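Local coordinates for protein AgaA (Rhizobium radiobacter, PDB 6HLX) that binds the opine agropinic acid as the periplasmic solute-binding component of an ABC transporter, probably delivering it for import into the bacterium, at residues 182-188 with 480-485; 237-241 with 378-382; 451-456 with 471-476. One frame throughout, in Å; residues are numbered along the deposited sequence.

Contact 1 of 3, residues 182-188 with 480-485; sequences KKGKPDL and IENTKI. With ACT (acetate ion), chain K; SO4 (sulfate ion), chain T.
K185 crosses E481 and N482 at a slant. Its CB and CG pass over the backbone oxygen of E481, CD reaches the carboxylate carbon of E481, K185 CE lies 3.3 Å from N482 OD1, and K185 NZ makes a 2.8 Å hydrogen bond to N482 OD1 in the carbonyl plane. A chain extended beyond CG takes the ammonium that far. An acetate, probably from the crystallisation liquor, bridges K182 and, weakly, K185. K182, crossing E481 at about a right angle, forms a salt bridge, K182 NZ 2.9 Å from E481 OE2 on the syn lone pair of that oxygen; E48 also pairs with this lysine, while R34 and Y180 hold E481 OE1. The loop between strands 171-176 and 190-195, with a type II turn at K182–K185 and a cis peptide before P186, is thus fastened to the 3-10 turn and strand near the C-terminus. P186 CA lies 3.4 Å from E481 O in a CA-H...O contact. Branched apolar chains suit the next layer: L188 CD2 packs 3.6 Å from I485 CG2, and L188 CD1 meets I480 CD1. One water accepts from L188 N and donates to the backbone oxygens of I480 and T483; another joins D187 OD2 to I485 N.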
loop_
_atom_site.group_PDB
_atom_site.type_symbol
_atom_site.label_atom_id
_atom_site.label_comp_id
_atom_site.label_asym_id
_atom_site.label_seq_id
_atom_site.Cartn_x
_atom_site.Cartn_y
_atom_site.Cartn_z
ATOM N N LYS A 182 -5.428 22.684 10.896
ATOM C CA LYS A 182 -4.059 23.191 10.726
ATOM C C LYS A 182 -4.090 24.587 10.131
ATOM O O LYS A 182 -4.710 24.801 9.084
ATOM C CB LYS A 182 -3.225 22.259 9.840
ATOM C CG LYS A 182 -3.035 20.871 10.424
ATOM C CD LYS A 182 -2.114 20.029 9.567
ATOM C CE LYS A 182 -2.022 18.605 10.091
ATOM N NZ LYS A 182 -1.069 17.770 9.288
ATOM N N LYS A 183 -3.436 25.558 10.809
ATOM C CA LYS A 183 -3.390 26.952 10.352
ATOM C C LYS A 183 -2.716 27.049 8.968
ATOM O O LYS A 183 -1.683 26.424 8.742
ATOM C CB LYS A 183 -2.625 27.802 11.391
ATOM C CG LYS A 183 -2.789 29.302 11.178
ATOM C CD LYS A 183 -1.827 30.108 12.049
ATOM C CE LYS A 183 -2.237 31.560 12.209
ATOM N NZ LYS A 183 -2.221 32.314 10.925
ATOM N N GLY A 184 -3.347 27.779 8.058
ATOM C CA GLY A 184 -2.840 28.003 6.706
ATOM C C GLY A 184 -2.875 26.794 5.798
ATOM O O GLY A 184 -2.231 26.786 4.739
ATOM N N LYS A 185 -3.574 25.730 6.222
ATOM C CA LYS A 185 -3.652 24.550 5.382
ATOM C C LYS A 185 -5.105 24.168 5.093
ATOM O O LYS A 185 -5.968 24.326 5.958
ATOM C CB LYS A 185 -2.916 23.365 6.026
ATOM C CG LYS A 185 -1.420 23.605 6.195
ATOM C CD LYS A 185 -0.738 22.332 6.692
ATOM C CE LYS A 185 0.727 22.558 6.998
ATOM N NZ LYS A 185 1.433 21.261 7.155
ATOM N N PRO A 186 -5.377 23.603 3.903
ATOM C CA PRO A 186 -4.447 23.473 2.760
ATOM C C PRO A 186 -4.237 24.837 2.088
ATOM O O PRO A 186 -4.950 25.797 2.398
ATOM C CB PRO A 186 -5.177 22.498 1.840
ATOM C CG PRO A 186 -6.653 22.817 2.072
ATOM C CD PRO A 186 -6.753 23.202 3.541
ATOM N N ASP A 187 -3.263 24.939 1.177
ATOM C CA ASP A 187 -3.044 26.200 0.474
ATOM C C ASP A 187 -3.962 26.305 -0.758
ATOM O O ASP A 187 -4.442 27.397 -1.095
ATOM C CB ASP A 187 -1.575 26.355 0.057
ATOM C CG ASP A 187 -1.288 27.796 -0.340
ATOM O OD1 ASP A 187 -1.238 28.660 0.561
ATOM O OD2 ASP A 187 -1.179 28.065 -1.553
ATOM N N LEU A 188 -4.193 25.159 -1.435
ATOM C CA LEU A 188 -5.033 25.118 -2.631
ATOM C C LEU A 188 -6.509 25.275 -2.311
ATOM O O LEU A 188 -6.984 24.774 -1.296
ATOM C CB LEU A 188 -4.817 23.778 -3.372
ATOM C CG LEU A 188 -3.391 23.532 -3.903
ATOM C CD1 LEU A 188 -3.170 22.032 -4.223
ATOM C CD2 LEU A 188 -3.132 24.368 -5.162
ATOM N N ILE A 480 -0.628 16.760 -0.305
ATOM C CA ILE A 480 -1.424 17.756 -1.059
ATOM C C ILE A 480 -1.811 18.954 -0.164
ATOM O O ILE A 480 -2.061 20.040 -0.673
ATOM C CB ILE A 480 -2.665 17.099 -1.740
ATOM C CG1 ILE A 480 -3.240 17.982 -2.921
ATOM C CG2 ILE A 480 -3.760 16.717 -0.728
ATOM C CD1 ILE A 480 -2.356 17.951 -4.221
ATOM N N GLU A 481 -1.859 18.760 1.165
ATOM C CA GLU A 481 -2.217 19.874 2.054
ATOM C C GLU A 481 -1.134 20.961 2.104
ATOM O O GLU A 481 -1.393 22.050 2.612
ATOM C CB GLU A 481 -2.543 19.376 3.466
ATOM C CG GLU A 481 -1.351 18.837 4.249
ATOM C CD GLU A 481 -1.674 18.488 5.691
ATOM O OE1 GLU A 481 -2.824 18.727 6.112
ATOM O OE2 GLU A 481 -0.779 17.989 6.406
ATOM N N ASN A 482 0.091 20.635 1.657
ATOM C CA ASN A 482 1.225 21.574 1.647
ATOM C C ASN A 482 1.518 22.095 0.248
ATOM O O ASN A 482 2.434 22.899 0.067
ATOM C CB ASN A 482 2.477 20.831 2.103
ATOM C CG ASN A 482 2.366 20.237 3.482
ATOM O OD1 ASN A 482 1.772 20.828 4.393
ATOM N ND2 ASN A 482 2.960 19.067 3.657
ATOM N N THR A 483 0.842 21.534 -0.748
ATOM C CA THR A 483 1.108 21.853 -2.150
ATOM C C THR A 483 0.615 23.250 -2.511
ATOM O O THR A 483 -0.452 23.664 -2.062
ATOM C CB THR A 483 0.538 20.743 -3.033
ATOM O OG1 THR A 483 1.071 19.482 -2.559
ATOM C CG2 THR A 483 0.880 20.940 -4.521
ATOM N N LYS A 484 1.400 23.961 -3.320
ATOM C CA LYS A 484 1.061 25.306 -3.814
ATOM C C LYS A 484 1.303 25.331 -5.315
ATOM O O LYS A 484 2.114 24.556 -5.825
ATOM C CB LYS A 484 1.949 26.375 -3.147
ATOM C CG LYS A 484 1.896 26.379 -1.622
ATOM C CD LYS A 484 2.674 27.545 -1.035
ATOM C CE LYS A 484 2.584 27.540 0.472
ATOM N NZ LYS A 484 3.048 28.828 1.073
ATOM N N ILE A 485 0.614 26.234 -6.023
ATOM C CA ILE A 485 0.796 26.335 -7.457
ATOM C C ILE A 485 0.753 27.813 -7.814
ATOM O O ILE A 485 -0.085 28.563 -7.299
ATOM C CB ILE A 485 -0.242 25.467 -8.233
ATOM C CG1 ILE A 485 0.160 25.316 -9.709
ATOM C CG2 ILE A 485 -1.707 25.950 -8.058
ATOM C CD1 ILE A 485 -0.556 24.208 -10.410
HETATM C C ACT K . 2.180 19.879 10.113
HETATM O O ACT K . 3.191 20.133 9.419
HETATM O OXT ACT K . 1.433 18.881 9.957
HETATM C CH3 ACT K . 1.826 20.875 11.243
HETATM S S SO4 T . -6.609 29.671 9.016
HETATM O O1 SO4 T . -7.653 30.518 8.432
HETATM O O2 SO4 T . -5.671 30.500 9.778
HETATM O O3 SO4 T . -7.234 28.697 9.906
HETATM O O4 SO4 T . -5.891 28.977 7.945
HETATM O O HOH W 1 -1.226 27.753 -4.272
HETATM O O HOH W 2 -2.541 22.791 -0.655
#

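Contact 2 of 3, residues 237-241 with 378-382; sequences TGPFM and GSLGE. With G9Z (agropinic acid), chain E; EDO (1,2-ethanediol), chain B.
F240 and S379 are joined by a pair of backbone hydrogen bonds: F240 N lies 2.9 Å from S379 O, and S379 N lies 3.0 Å from F240 O. Both are nearly straight, with N-H...acceptor angles of 163° and 160°. The neighbouring pair, M241 with G378, is non-hydrogen-bonded, and here the chains draw together until the two CA atoms are 4.7 Å apart. F240 O also receives a CA-H...O contact from G378 CA.

These bonds join the antiparallel ends of strands 240-245 and 374-379, central neighbours in the mixed six-stranded sheet of one lobe of this periplasmic binding protein. The strand ends at S379, and G378 and S379 line the ligand pocket. G378 O accepts a hydrogen bond of 2.7 Å from OAP of agropinic acid. Glycine suits this position because a side chain would run into the ligand carboxylate on the face that M241 also occupies. S379 turns to the other face with F240, and its hydroxyl is hydrogen-bonded to Y392.

Round the F240 ring the contacts are of another kind. Its first torsion (chi1 46°) places CG between the backbone N and the carbonyl carbon and lays the ring back over the partner strand. S379 O consequently stands 3.6 Å above the ring plane, over its centre, while F240 CE2 comes 3.7 Å from L380 CA. Y448 meets the same ring edge-to-face.

M241, bent at chi2 and chi3, curls SD of M241 to within 3.7 Å of G378 CA, which carries no side chain. In the apolar pair, P239 and L380 lie side by side, P239 CG 4.1 Å from L380 CD2; the proline, lacking an N-H, sits just before the strand, where its ring can serve for packing.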
loop_
_atom_site.group_PDB
_atom_site.type_symbol
_atom_site.label_atom_id
_atom_site.label_comp_id
_atom_site.label_asym_id
_atom_site.label_seq_id
_atom_site.Cartn_x
_atom_site.Cartn_y
_atom_site.Cartn_z
ATOM N N THR A 237 12.457 5.065 -4.503
ATOM C CA THR A 237 12.815 3.665 -4.821
ATOM C C THR A 237 12.310 2.720 -3.709
ATOM O O THR A 237 13.042 1.805 -3.285
ATOM C CB THR A 237 14.321 3.489 -4.953
ATOM O OG1 THR A 237 14.917 3.935 -3.733
ATOM C CG2 THR A 237 14.889 4.180 -6.152
ATOM N N GLY A 238 11.060 2.905 -3.306
ATOM C CA GLY A 238 10.431 2.170 -2.210
ATOM C C GLY A 238 9.795 0.827 -2.508
ATOM O O GLY A 238 10.020 -0.115 -1.737
ATOM N N PRO A 239 8.970 0.696 -3.569
ATOM C CA PRO A 239 8.270 -0.585 -3.773
ATOM C C PRO A 239 9.122 -1.679 -4.372
ATOM O O PRO A 239 10.178 -1.427 -4.952
ATOM C CB PRO A 239 7.095 -0.231 -4.712
ATOM C CG PRO A 239 7.074 1.323 -4.800
ATOM C CD PRO A 239 8.524 1.702 -4.564
ATOM N N PHE A 240 8.625 -2.904 -4.241
ATOM C CA PHE A 240 9.270 -4.074 -4.833
ATOM C C PHE A 240 8.256 -4.775 -5.764
ATOM O O PHE A 240 7.031 -4.579 -5.634
ATOM C CB PHE A 240 9.777 -5.054 -3.744
ATOM C CG PHE A 240 8.784 -5.329 -2.631
ATOM C CD1 PHE A 240 7.682 -6.161 -2.842
ATOM C CD2 PHE A 240 8.955 -4.770 -1.370
ATOM C CE1 PHE A 240 6.747 -6.390 -1.818
ATOM C CE2 PHE A 240 8.031 -5.021 -0.340
ATOM C CZ PHE A 240 6.927 -5.820 -0.574
ATOM N N MET A 241 8.774 -5.596 -6.675
ATOM C CA MET A 241 7.997 -6.467 -7.568
ATOM C C MET A 241 8.271 -7.899 -7.145
ATOM O O MET A 241 9.420 -8.263 -6.894
ATOM C CB MET A 241 8.389 -6.307 -9.056
ATOM C CG MET A 241 8.097 -4.918 -9.625
ATOM S SD MET A 241 6.369 -4.433 -9.533
ATOM C CE MET A 241 5.641 -5.600 -10.645
ATOM N N GLY A 378 3.118 -5.849 -6.771
ATOM C CA GLY A 378 3.785 -4.551 -6.868
ATOM C C GLY A 378 3.404 -3.854 -5.584
ATOM O O GLY A 378 2.259 -3.430 -5.441
ATOM N N SER A 379 4.284 -3.862 -4.568
ATOM C CA SER A 379 3.833 -3.391 -3.256
ATOM C C SER A 379 4.954 -2.942 -2.355
ATOM O O SER A 379 6.071 -2.725 -2.825
ATOM C CB SER A 379 2.976 -4.459 -2.569
ATOM O OG SER A 379 2.126 -3.861 -1.593
ATOM N N LEU A 380 4.638 -2.721 -1.075
ATOM C CA LEU A 380 5.636 -2.218 -0.109
ATOM C C LEU A 380 5.114 -2.484 1.281
ATOM O O LEU A 380 3.959 -2.920 1.429
ATOM C CB LEU A 380 5.865 -0.703 -0.329
ATOM C CG LEU A 380 4.679 0.162 -0.781
ATOM C CD1 LEU A 380 3.577 0.257 0.294
ATOM C CD2 LEU A 380 5.158 1.575 -1.142
ATOM N N GLY A 381 5.960 -2.292 2.284
ATOM C CA GLY A 381 5.504 -2.442 3.660
ATOM C C GLY A 381 4.509 -1.323 3.932
ATOM O O GLY A 381 4.725 -0.167 3.541
ATOM N N GLU A 382 3.376 -1.673 4.527
ATOM C CA GLU A 382 2.287 -0.683 4.731
ATOM C C GLU A 382 2.531 0.277 5.889
ATOM O O GLU A 382 1.831 1.277 6.024
ATOM C CB GLU A 382 0.945 -1.399 4.879
ATOM C CG GLU A 382 0.552 -2.208 3.639
ATOM C CD GLU A 382 0.115 -1.407 2.414
ATOM O OE1 GLU A 382 0.060 -0.150 2.456
ATOM O OE2 GLU A 382 -0.154 -2.068 1.387
HETATM O OAM G9Z E . -2.599 0.422 -6.779
HETATM C CAB G9Z E . -1.768 -0.112 -7.527
HETATM C CAC G9Z E . -1.815 0.011 -8.931
HETATM C CB G9Z E . -0.590 -0.786 -9.475
HETATM C CA G9Z E . -0.004 -1.488 -8.262
HETATM C C G9Z E . 1.402 -1.245 -8.154
HETATM O O G9Z E . 1.794 -0.192 -7.581
HETATM N N G9Z E . -0.812 -0.964 -7.112
HETATM C CAG G9Z E . -0.515 -1.264 -5.659
HETATM C CAH G9Z E . -1.061 -2.641 -5.278
HETATM O OAP G9Z E . -0.348 -3.599 -6.059
HETATM C CAI G9Z E . -0.887 -2.955 -3.788
HETATM O OAQ G9Z E . -1.234 -1.778 -3.015
HETATM C CAJ G9Z E . -1.839 -4.109 -3.326
HETATM O OAR G9Z E . -1.642 -4.361 -1.923
HETATM C CAK G9Z E . -1.757 -5.432 -4.126
HETATM O OAT G9Z E . -2.871 -6.276 -3.774
HETATM C CAL G9Z E . -0.415 -6.156 -3.941
HETATM O OAS G9Z E . -0.351 -7.305 -4.813
HETATM O OXT G9Z E . 2.187 -2.086 -8.672
HETATM C C1 EDO B . 15.606 -0.510 -0.647
HETATM O O1 EDO B . 14.855 0.577 -1.150
HETATM C C2 EDO B . 16.685 0.034 0.312
HETATM O O2 EDO B . 17.476 -1.043 0.754
#

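Contact 3 of 3, residues 451-456 with 471-476; sequences WREQNY and FLTFQS. With G9Z (agropinic acid), chain E.
R452 and F474 meet beside the carboxylate of agropinic acid. R452 NH2 gives a nearly straight bond of 2.7 Å to O of the ligand, with an N-H...acceptor angle of 167°, and R452 NH1 donates to its OXT at 2.9 Å. An arginine suits a carboxylate because its two terminal nitrogens can serve both oxygens. F474 CZ comes 3.6 Å from R452 NH2, and the guanidinium nitrogen lies at the edge of the phenyl ring, near its plane.

Q454 fixes the rotation of this guanidinium. Its OE1, gripped side-on, lies in the guanidinium plane; R452 NE meets it almost head-on, while R452 NH2, 2.8 Å from Q454 OE1, comes from above the amide plane. A bend at chi2 (69°) folds the amide back against F474, the two planes 87° apart, with Q454 CD at the ring edge.

Farther out, T473 OG1 sits 3.4 Å from Q454 CG and is hydrogen-bonded to N467. A water joins Q454 NE2, Y456 OH and T473 OG1, and Y456 OH rests 3.4 Å from S476 CB. S476 OG donates to T473 O, which also accepts from S476 N, tightening the 3-10 turn. Here, in the ligand site of a family 5 solute-binding protein, R452 clamps the carboxylate of agropinic acid and Q454 holds the guanidinium in place.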
loop_
_atom_site.group_PDB
_atom_site.type_symbol
_atom_site.label_atom_id
_atom_site.label_comp_id
_atom_site.label_asym_id
_atom_site.label_seq_id
_atom_site.Cartn_x
_atom_site.Cartn_y
_atom_site.Cartn_z
ATOM N N TRP A 451 13.621 -4.118 -6.732
ATOM C CA TRP A 451 13.193 -2.854 -6.120
ATOM C C TRP A 451 12.918 -1.973 -7.341
ATOM O O TRP A 451 13.731 -1.954 -8.292
ATOM C CB TRP A 451 14.331 -2.184 -5.340
ATOM C CG TRP A 451 14.719 -2.904 -4.097
ATOM C CD1 TRP A 451 15.877 -3.587 -3.876
ATOM C CD2 TRP A 451 13.941 -3.021 -2.893
ATOM N NE1 TRP A 451 15.887 -4.100 -2.596
ATOM C CE2 TRP A 451 14.719 -3.751 -1.965
ATOM C CE3 TRP A 451 12.690 -2.519 -2.486
ATOM C CZ2 TRP A 451 14.261 -4.052 -0.679
ATOM C CZ3 TRP A 451 12.249 -2.786 -1.191
ATOM C CH2 TRP A 451 13.028 -3.553 -0.309
ATOM N N ARG A 452 11.809 -1.246 -7.341
ATOM C CA ARG A 452 11.515 -0.387 -8.499
ATOM C C ARG A 452 11.508 1.093 -8.119
ATOM O O ARG A 452 11.300 1.436 -6.949
ATOM C CB ARG A 452 10.158 -0.761 -9.138
ATOM C CG ARG A 452 8.947 -0.404 -8.269
ATOM C CD ARG A 452 7.623 -0.760 -8.937
ATOM N NE ARG A 452 6.546 0.132 -8.499
ATOM C CZ ARG A 452 5.317 -0.268 -8.184
ATOM N NH1 ARG A 452 4.995 -1.558 -8.233
ATOM N NH2 ARG A 452 4.392 0.618 -7.845
ATOM N N GLU A 453 11.636 1.970 -9.122
ATOM C CA GLU A 453 11.461 3.411 -8.893
ATOM C C GLU A 453 9.948 3.691 -8.902
ATOM O O GLU A 453 9.193 3.054 -9.653
ATOM C CB GLU A 453 12.102 4.224 -10.023
ATOM C CG GLU A 453 13.618 4.131 -10.024
ATOM C CD GLU A 453 14.288 5.146 -10.924
ATOM O OE1 GLU A 453 15.533 5.100 -11.038
ATOM O OE2 GLU A 453 13.573 5.987 -11.518
ATOM N N GLN A 454 9.512 4.647 -8.086
ATOM C CA GLN A 454 8.105 5.049 -8.004
ATOM C C GLN A 454 8.154 6.564 -8.052
ATOM O O GLN A 454 8.561 7.211 -7.083
ATOM C CB GLN A 454 7.469 4.533 -6.703
ATOM C CG GLN A 454 5.979 4.919 -6.568
ATOM C CD GLN A 454 5.084 4.207 -7.571
ATOM O OE1 GLN A 454 5.435 3.164 -8.118
ATOM N NE2 GLN A 454 3.902 4.750 -7.819
ATOM N N ASN A 455 7.845 7.130 -9.222
ATOM C CA ASN A 455 8.046 8.555 -9.419
ATOM C C ASN A 455 6.758 9.304 -9.692
ATOM O O ASN A 455 5.813 8.745 -10.263
ATOM C CB ASN A 455 9.006 8.753 -10.612
ATOM C CG ASN A 455 10.341 8.044 -10.424
ATOM O OD1 ASN A 455 10.890 8.009 -9.328
ATOM N ND2 ASN A 455 10.879 7.446 -11.460
ATOM N N TYR A 456 6.737 10.574 -9.260
ATOM C CA TYR A 456 5.700 11.557 -9.587
ATOM C C TYR A 456 6.359 12.557 -10.524
ATOM O O TYR A 456 7.598 12.663 -10.584
ATOM C CB TYR A 456 5.239 12.352 -8.341
ATOM C CG TYR A 456 4.331 11.552 -7.439
ATOM C CD1 TYR A 456 4.857 10.677 -6.487
ATOM C CD2 TYR A 456 2.944 11.622 -7.568
ATOM C CE1 TYR A 456 4.027 9.930 -5.656
ATOM C CE2 TYR A 456 2.102 10.868 -6.750
ATOM C CZ TYR A 456 2.653 10.018 -5.798
ATOM O OH TYR A 456 1.865 9.224 -5.003
ATOM N N PHE A 471 8.981 3.234 1.857
ATOM C CA PHE A 471 7.671 2.561 1.878
ATOM C C PHE A 471 6.466 3.501 1.973
ATOM O O PHE A 471 5.326 3.034 1.852
ATOM C CB PHE A 471 7.629 1.551 3.050
ATOM C CG PHE A 471 8.303 0.221 2.831
ATOM C CD1 PHE A 471 8.764 -0.155 1.566
ATOM C CD2 PHE A 471 8.492 -0.663 3.895
ATOM C CE1 PHE A 471 9.350 -1.419 1.363
ATOM C CE2 PHE A 471 9.092 -1.916 3.691
ATOM C CZ PHE A 471 9.500 -2.290 2.428
ATOM N N LEU A 472 6.680 4.800 2.217
ATOM C CA LEU A 472 5.553 5.740 2.343
ATOM C C LEU A 472 5.119 6.339 1.016
ATOM O O LEU A 472 4.190 7.165 0.996
ATOM C CB LEU A 472 5.896 6.874 3.330
ATOM C CG LEU A 472 6.097 6.427 4.762
ATOM C CD1 LEU A 472 6.549 7.561 5.596
ATOM C CD2 LEU A 472 4.813 5.840 5.327
ATOM N N THR A 473 5.755 5.936 -0.109
ATOM C CA THR A 473 5.421 6.571 -1.401
ATOM C C THR A 473 3.927 6.503 -1.761
ATOM O O THR A 473 3.398 7.492 -2.288
ATOM C CB THR A 473 6.308 6.063 -2.549
ATOM O OG1 THR A 473 5.983 6.777 -3.758
ATOM C CG2 THR A 473 6.180 4.549 -2.782
ATOM N N PHE A 474 3.234 5.395 -1.461
ATOM C CA PHE A 474 1.803 5.296 -1.809
ATOM C C PHE A 474 0.893 6.229 -0.974
ATOM O O PHE A 474 -0.298 6.356 -1.285
ATOM C CB PHE A 474 1.300 3.852 -1.750
ATOM C CG PHE A 474 1.891 2.876 -2.748
ATOM C CD1 PHE A 474 2.584 3.327 -3.875
ATOM C CD2 PHE A 474 1.703 1.503 -2.597
ATOM C CE1 PHE A 474 3.088 2.420 -4.820
ATOM C CE2 PHE A 474 2.237 0.595 -3.530
ATOM C CZ PHE A 474 2.924 1.059 -4.630
ATOM N N GLN A 475 1.455 6.832 0.105
ATOM C CA GLN A 475 0.719 7.776 0.961
ATOM C C GLN A 475 1.047 9.223 0.605
ATOM O O GLN A 475 0.635 10.136 1.331
ATOM C CB GLN A 475 1.025 7.527 2.445
ATOM C CG GLN A 475 0.562 6.139 2.898
ATOM C CD GLN A 475 0.603 6.019 4.396
ATOM O OE1 GLN A 475 0.673 7.017 5.099
ATOM N NE2 GLN A 475 0.562 4.791 4.898
ATOM N N SER A 476 1.783 9.450 -0.494
ATOM C CA SER A 476 2.210 10.803 -0.903
ATOM C C SER A 476 1.063 11.800 -1.068
ATOM O O SER A 476 1.287 13.016 -0.921
ATOM C CB SER A 476 3.049 10.760 -2.177
ATOM O OG SER A 476 4.246 10.023 -1.981
HETATM O OAM G9Z E . -2.599 0.422 -6.779
HETATM C CAB G9Z E . -1.768 -0.112 -7.527
HETATM C CAC G9Z E . -1.815 0.011 -8.931
HETATM C CB G9Z E . -0.590 -0.786 -9.475
HETATM C CA G9Z E . -0.004 -1.488 -8.262
HETATM C C G9Z E . 1.402 -1.245 -8.154
HETATM O O G9Z E . 1.794 -0.192 -7.581
HETATM N N G9Z E . -0.812 -0.964 -7.112
HETATM C CAG G9Z E . -0.515 -1.264 -5.659
HETATM C CAH G9Z E . -1.061 -2.641 -5.278
HETATM O OAP G9Z E . -0.348 -3.599 -6.059
HETATM C CAI G9Z E . -0.887 -2.955 -3.788
HETATM O OAQ G9Z E . -1.234 -1.778 -3.015
HETATM C CAJ G9Z E . -1.839 -4.109 -3.326
HETATM O OAR G9Z E . -1.642 -4.361 -1.923
HETATM C CAK G9Z E . -1.757 -5.432 -4.126
HETATM O OAT G9Z E . -2.871 -6.276 -3.774
HETATM C CAL G9Z E . -0.415 -6.156 -3.941
HETATM O OAS G9Z E . -0.351 -7.305 -4.813
HETATM O OXT G9Z E . 2.187 -2.086 -8.672
HETATM O O HOH W 3 3.408 6.722 -5.303
#

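Contacts 2 and 3 are neighbours, with centres about 7 Å apart, and both touch agropinic acid. P239 O and R452 N, 2.9 Å apart, probably form a hydrogen bond that ties the two together, while F471 packs against G238, L380 and G381. The pocket thus takes a backbone oxygen from 378-382 for the ligand's polyol chain and an arginine from 451-456 for its carboxylate. Contact 1 stands apart, its centre about 28 Å from that of contact 2 and 21 Å from that of contact 3, near a zinc ion at the protein's periphery. Along the chain it encloses both others, and segment 471-476 leads through a few residues into 480-485.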